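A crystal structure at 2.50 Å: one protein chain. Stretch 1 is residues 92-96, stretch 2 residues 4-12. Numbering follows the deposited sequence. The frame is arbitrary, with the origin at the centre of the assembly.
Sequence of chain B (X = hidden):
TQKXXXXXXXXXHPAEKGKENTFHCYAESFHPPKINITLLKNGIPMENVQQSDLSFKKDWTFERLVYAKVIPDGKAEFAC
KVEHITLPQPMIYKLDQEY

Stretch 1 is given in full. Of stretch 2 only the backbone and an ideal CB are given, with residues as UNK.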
# COMPACT_ATOMS: atom_id res chain seq x y z
N ILE B 92 1.40 -21.97 0.17
CA ILE B 92 0.12 -21.90 -0.52
C ILE B 92 -0.93 -21.43 0.47
O ILE B 92 -1.00 -21.94 1.60
CB ILE B 92 -0.27 -23.26 -1.15
CG1 ILE B 92 0.31 -23.37 -2.56
CG2 ILE B 92 -1.78 -23.39 -1.23
CD1 ILE B 92 1.82 -23.59 -2.58
N TYR B 93 -1.72 -20.45 0.06
CA TYR B 93 -2.81 -19.89 0.86
C TYR B 93 -4.10 -20.24 0.13
O TYR B 93 -4.34 -19.73 -0.97
CB TYR B 93 -2.67 -18.38 1.02
CG TYR B 93 -1.45 -17.99 1.81
CD1 TYR B 93 -1.56 -17.63 3.14
CD2 TYR B 93 -0.19 -18.01 1.22
CE1 TYR B 93 -0.45 -17.28 3.88
CE2 TYR B 93 0.94 -17.66 1.96
CZ TYR B 93 0.81 -17.30 3.29
OH TYR B 93 1.92 -16.96 4.03
N LYS B 94 -4.90 -21.11 0.74
CA LYS B 94 -6.15 -21.56 0.15
C LYS B 94 -7.27 -20.61 0.55
O LYS B 94 -7.30 -20.08 1.66
CB LYS B 94 -6.50 -22.99 0.59
CG LYS B 94 -5.34 -24.03 0.57
CD LYS B 94 -5.64 -25.24 -0.33
CE LYS B 94 -4.40 -26.15 -0.53
NZ LYS B 94 -3.90 -26.19 -1.96
N LEU B 95 -8.20 -20.40 -0.37
CA LEU B 95 -9.36 -19.57 -0.10
C LEU B 95 -10.53 -20.47 0.27
O LEU B 95 -10.83 -21.42 -0.46
CB LEU B 95 -9.70 -18.72 -1.32
CG LEU B 95 -11.09 -18.10 -1.37
CD1 LEU B 95 -11.12 -16.88 -0.48
CD2 LEU B 95 -11.42 -17.73 -2.80
N ASP B 96 -11.19 -20.19 1.39
CA ASP B 96 -12.35 -21.00 1.72
C ASP B 96 -13.61 -20.16 1.73
O ASP B 96 -13.56 -18.94 1.90
CB ASP B 96 -12.17 -21.76 3.06
CG ASP B 96 -12.25 -20.86 4.27
OD1 ASP B 96 -11.57 -19.82 4.29
OD2 ASP B 96 -12.99 -21.22 5.22
N UNK B 4 9.06 -11.58 6.53
CA UNK B 4 8.25 -12.50 5.76
C UNK B 4 6.92 -11.85 5.39
O UNK B 4 6.44 -10.97 6.09
CB UNK B 4 8.02 -13.79 6.54
N UNK B 5 6.33 -12.26 4.27
CA UNK B 5 5.04 -11.68 3.88
C UNK B 5 3.89 -12.12 4.77
O UNK B 5 3.78 -13.29 5.15
CB UNK B 5 4.72 -12.05 2.43
N UNK B 6 3.03 -11.16 5.11
CA UNK B 6 1.67 -11.44 5.57
C UNK B 6 0.75 -11.44 4.36
O UNK B 6 0.75 -10.47 3.58
CB UNK B 6 1.21 -10.42 6.61
N UNK B 7 -0.01 -12.51 4.18
CA UNK B 7 -0.71 -12.78 2.94
C UNK B 7 -2.19 -13.01 3.23
O UNK B 7 -2.56 -13.46 4.31
CB UNK B 7 -0.10 -13.99 2.22
N UNK B 8 -3.04 -12.66 2.26
CA UNK B 8 -4.48 -12.79 2.40
C UNK B 8 -5.08 -13.00 1.02
O UNK B 8 -4.68 -12.35 0.05
CB UNK B 8 -5.09 -11.56 3.08
N UNK B 9 -6.03 -13.93 0.92
CA UNK B 9 -6.72 -14.24 -0.32
C UNK B 9 -8.21 -14.00 -0.13
O UNK B 9 -8.76 -14.24 0.95
CB UNK B 9 -6.45 -15.68 -0.76
N UNK B 10 -8.87 -13.51 -1.18
CA UNK B 10 -10.28 -13.15 -1.06
C UNK B 10 -10.86 -12.91 -2.45
O UNK B 10 -10.12 -12.66 -3.41
CB UNK B 10 -10.46 -11.91 -0.18
N UNK B 11 -12.19 -12.99 -2.54
CA UNK B 11 -12.99 -12.54 -3.67
C UNK B 11 -13.50 -11.14 -3.41
O UNK B 11 -13.66 -10.72 -2.26
CB UNK B 11 -14.16 -13.50 -3.93
N UNK B 12 -13.83 -10.42 -4.49
CA UNK B 12 -14.45 -9.11 -4.33
C UNK B 12 -15.85 -9.25 -3.72
O UNK B 12 -16.23 -8.46 -2.84
CB UNK B 12 -14.52 -8.39 -5.68

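Strand 6-11 runs at 36° to strand 92-94, with 7.3 Å between the axes at closest approach. No hydrogen bond joins the two stretches directly, so the visible evidence at each position is the CA-to-CB direction and whatever stretch 1 places before it.

Position 4 has nothing of stretch 1 within 5.5 Å of its ideal CB; the contact sets no preference, and the residue is Ala4.

At position 5 the CB points toward stretch 1 but also finds nothing within 5.5 Å. Phi of -71° and psi of 138° admit proline among many others. Pro5 is deposited; its nearest contact runs through the backbone, O lying 4.3 Å from Tyr93 OH.

Position 6 points away and is unconstrained by stretch 1; it holds Ser6.

Position 7 is tightly defined. Its CB points toward stretch 1 and lies 3.6 Å from Tyr93 CZ, above the ring face. With the ring face so near, a compact apolar residue would suit, and the extended phi of -127° and psi of 150° are comfortable for beta-branched valine or isoleucine as well as for alanine. It is Val7, with chi1 in t. Its CB sits 3.7 Å from the centroid of the Tyr93 ring, 15° off the normal, a CH-pi contact over the face. Beside this apolar packing, a water accepts from Val7 N (3.0 Å from the water O) and makes a weak hydrogen bond with Tyr93 OH (3.3 Å from the same O), bridging the stretches.

Position 8 points away, leaving its choice to other surroundings; Gln8 has its amide group hydrogen-bonded elsewhere in the structure.

Position 9 points toward stretch 1, its CA 6.0 Å from Leu95 CA. The ideal CB is 4.5 Å from Leu95 CB and 4.6 Å from Tyr93 O, leaving room for further carbons. Valine, isoleucine or leucine would be reasonable. The residue is Val9, chi1 in m, and its two methyls diverge: CG1 comes 3.9 Å from Tyr93 CB, while CG2 reaches 3.7 Å from Leu95 CB.

Position 10 points away, with Leu95 CD1 5.0 Å from the ideal CB, so stretch 1 barely restricts it. In Tyr10, the closest contact is from the backbone, CA to Leu95 CD1 at 3.9 Å.

Position 11 points sideways, its ideal CB 5.2 Å from Leu95 CD2. A long apolar or aromatic side chain could swing back to that methyl. Phe11 does so with chi1 at -75°: Leu95 CD2 lies 3.6 Å from its ring centroid, 20° off the normal, in a second CH-pi contact over a face.

Position 12 is beyond reach of stretch 1 and holds Arg12.

Stretch 2, residues 4-12: APSVQVYFR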
# COMPACT_ATOMS: atom_id res chain seq x y z
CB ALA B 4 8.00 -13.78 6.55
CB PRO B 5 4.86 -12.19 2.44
CG PRO B 5 5.79 -13.33 2.29
CD PRO B 5 6.96 -12.99 3.17
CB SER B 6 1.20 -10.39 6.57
OG SER B 6 1.98 -10.44 7.75
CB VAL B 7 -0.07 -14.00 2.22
CG1 VAL B 7 -0.82 -14.38 0.92
CG2 VAL B 7 1.38 -13.70 1.93
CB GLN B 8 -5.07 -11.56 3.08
CG GLN B 8 -6.56 -11.55 3.23
CD GLN B 8 -6.99 -10.76 4.46
OE1 GLN B 8 -6.80 -11.21 5.59
NE2 GLN B 8 -7.56 -9.57 4.24
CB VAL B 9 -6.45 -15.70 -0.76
CG1 VAL B 9 -4.96 -15.91 -1.01
CG2 VAL B 9 -7.00 -16.69 0.27
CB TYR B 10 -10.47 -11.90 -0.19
CG TYR B 10 -9.52 -10.77 -0.56
CD1 TYR B 10 -9.96 -9.70 -1.34
CD2 TYR B 10 -8.19 -10.78 -0.15
CE1 TYR B 10 -9.08 -8.67 -1.70
CE2 TYR B 10 -7.31 -9.78 -0.51
CZ TYR B 10 -7.76 -8.72 -1.28
OH TYR B 10 -6.88 -7.72 -1.62
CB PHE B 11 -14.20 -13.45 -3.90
CG PHE B 11 -13.89 -14.77 -4.52
CD1 PHE B 11 -12.99 -14.88 -5.55
CD2 PHE B 11 -14.55 -15.91 -4.08
CE1 PHE B 11 -12.73 -16.11 -6.13
CE2 PHE B 11 -14.29 -17.13 -4.64
CZ PHE B 11 -13.37 -17.24 -5.67
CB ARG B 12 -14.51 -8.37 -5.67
CG ARG B 12 -15.48 -7.18 -5.70
CD ARG B 12 -15.00 -6.05 -4.79
NE ARG B 12 -15.86 -4.87 -4.84
CZ ARG B 12 -16.94 -4.71 -4.07
NH1 ARG B 12 -17.29 -5.68 -3.23
NH2 ARG B 12 -17.68 -3.62 -4.15
O HOH W 1 0.31 -14.90 5.99
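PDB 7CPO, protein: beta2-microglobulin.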